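Local coordinates for tyrosinase (Aspergillus oryzae, PDB 6JU8) that oxidises L-tyrosine and L-dopa to L-dopaquinone with molecular oxygen at a dinuclear copper centre, probably in melanin biosynthesis, at the interface of chains A and B. Sequence-based numbering; all coordinates share one arbitrary frame. Chains: chain A/B, Tyrosinase.

The interface of chains A and B. Residues chain A 175, 258; chain B 241, 243, 246, 250, 253-254, 257.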
loop_
_atom_site.group_PDB
_atom_site.type_symbol
_atom_site.label_atom_id
_atom_site.label_comp_id
_atom_site.label_asym_id
_atom_site.label_seq_id
_atom_site.Cartn_x
_atom_site.Cartn_y
_atom_site.Cartn_z
ATOM N N THR A 175 9.786 2.095 -0.702
ATOM C CA THR A 175 8.530 1.695 -1.335
ATOM C C THR A 175 8.476 0.197 -1.612
ATOM O O THR A 175 7.482 -0.233 -2.182
ATOM C CB THR A 175 8.263 2.473 -2.637
ATOM O OG1 THR A 175 9.227 2.150 -3.653
ATOM C CG2 THR A 175 8.310 3.969 -2.364
ATOM N N TRP A 258 2.440 5.141 -0.968
ATOM C CA TRP A 258 3.564 5.918 -1.470
ATOM C C TRP A 258 3.240 6.712 -2.721
ATOM O O TRP A 258 3.862 7.755 -2.945
ATOM C CB TRP A 258 4.776 5.020 -1.667
ATOM C CG TRP A 258 4.668 3.903 -2.659
ATOM C CD1 TRP A 258 4.322 2.599 -2.415
ATOM C CD2 TRP A 258 4.928 3.998 -4.078
ATOM N NE1 TRP A 258 4.347 1.874 -3.587
ATOM C CE2 TRP A 258 4.718 2.717 -4.620
ATOM C CE3 TRP A 258 5.328 5.030 -4.927
ATOM C CZ2 TRP A 258 4.884 2.447 -5.985
ATOM C CZ3 TRP A 258 5.493 4.775 -6.282
ATOM C CH2 TRP A 258 5.270 3.469 -6.793
ATOM N N GLY B 241 0.396 0.025 -8.850
ATOM C CA GLY B 241 1.789 0.083 -8.430
ATOM C C GLY B 241 2.811 0.045 -9.530
ATOM O O GLY B 241 4.002 0.154 -9.203
ATOM N N LEU B 243 4.556 1.841 -12.513
ATOM C CA LEU B 243 4.722 3.143 -13.174
ATOM C C LEU B 243 5.981 3.086 -14.025
ATOM O O LEU B 243 7.002 2.520 -13.600
ATOM C CB LEU B 243 4.879 4.285 -12.178
ATOM C CG LEU B 243 3.650 4.797 -11.405
ATOM C CD1 LEU B 243 3.018 3.732 -10.524
ATOM C CD2 LEU B 243 4.074 5.983 -10.530
ATOM N N TYR B 246 10.231 3.573 -13.082
ATOM C CA TYR B 246 10.486 3.161 -11.705
ATOM C C TYR B 246 11.332 1.890 -11.736
ATOM O O TYR B 246 11.168 1.055 -12.624
ATOM C CB TYR B 246 9.177 2.930 -10.942
ATOM C CG TYR B 246 8.596 4.235 -10.421
ATOM C CD1 TYR B 246 8.503 4.489 -9.059
ATOM C CD2 TYR B 246 8.169 5.226 -11.287
ATOM C CE1 TYR B 246 7.989 5.688 -8.584
ATOM C CE2 TYR B 246 7.653 6.431 -10.843
ATOM C CZ TYR B 246 7.567 6.650 -9.479
ATOM O OH TYR B 246 7.049 7.821 -8.957
ATOM N N VAL B 250 10.642 -2.202 -7.503
ATOM C CA VAL B 250 9.350 -1.717 -6.985
ATOM C C VAL B 250 8.231 -2.536 -7.605
ATOM O O VAL B 250 7.268 -2.922 -6.940
ATOM C CB VAL B 250 9.149 -0.217 -7.299
ATOM C CG1 VAL B 250 7.766 0.252 -6.858
ATOM C CG2 VAL B 250 10.251 0.587 -6.639
ATOM N N ASP B 253 6.490 -5.943 -6.158
ATOM C CA ASP B 253 5.268 -5.794 -5.390
ATOM C C ASP B 253 4.974 -4.302 -5.262
ATOM O O ASP B 253 5.561 -3.629 -4.420
ATOM C CB ASP B 253 5.378 -6.461 -4.030
ATOM C CG ASP B 253 4.102 -6.380 -3.210
ATOM O OD1 ASP B 253 3.173 -5.658 -3.618
ATOM O OD2 ASP B 253 4.049 -7.068 -2.153
ATOM N N GLY B 254 4.144 -3.801 -6.177
ATOM C CA GLY B 254 3.809 -2.400 -6.266
ATOM C C GLY B 254 2.768 -1.919 -5.285
ATOM O O GLY B 254 2.447 -0.719 -5.258
ATOM N N ASN B 257 -2.806 -0.115 -3.783
ATOM C CA ASN B 257 -2.942 1.339 -3.605
ATOM C C ASN B 257 -4.424 1.700 -3.651
ATOM O O ASN B 257 -4.943 2.334 -4.569
ATOM C CB ASN B 257 -2.068 2.074 -4.635
ATOM C CG ASN B 257 -0.618 1.647 -4.436
ATOM O OD1 ASN B 257 -0.034 2.034 -3.427
ATOM N ND2 ASN B 257 -0.037 0.846 -5.330
HETATM O O HOH W 1 5.263 -1.047 -3.419
#
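A:Trp258 sets CG between its backbone N and carbonyl carbon (chi1 62°), and this sends the indole from the start of helix 258-267 toward chain B. B:Val250, on helix 248-251, holds CG1 opposite its backbone N (chi1 176°) and presents both methyls to chain A. The six-membered ring of the indole makes close apolar contacts. CZ3 of A:Trp258 meets the ring carbon CE1 of B:Tyr246 at 3.5 Å, and the two side chains run past each other in opposite directions. CZ2 of A:Trp258 lies 3.7 Å from the CG1 methyl of B:Val250. The other methyl, CG2, packs against the hydroxyl OG1 of A:Thr175. Within chain A, CB of A:Thr175 sits over one face of the indole, toward its rim, and so backs the ring.

The patch belongs to a two-fold interface between two copies of tyrosinase, which may not be the biological dimer. Each chain is one piece of a longer protein and carries the copper-binding tyrosinase domain. On the polar side, the amide ND2 of B:Asn257 donates to B:Gly254 O at 2.9 Å, which ties this loop together beside the indole. A water, water 1, joins the chains. The indole NE1 of A:Trp258 reaches water 1 at 3.1 Å through a bent bond (136° at H). Water 1 lies 2.7 Å from the carbonyl O of A:Thr175. Across the interface, water 1 is 2.8 Å from the carbonyl O of B:Asp253.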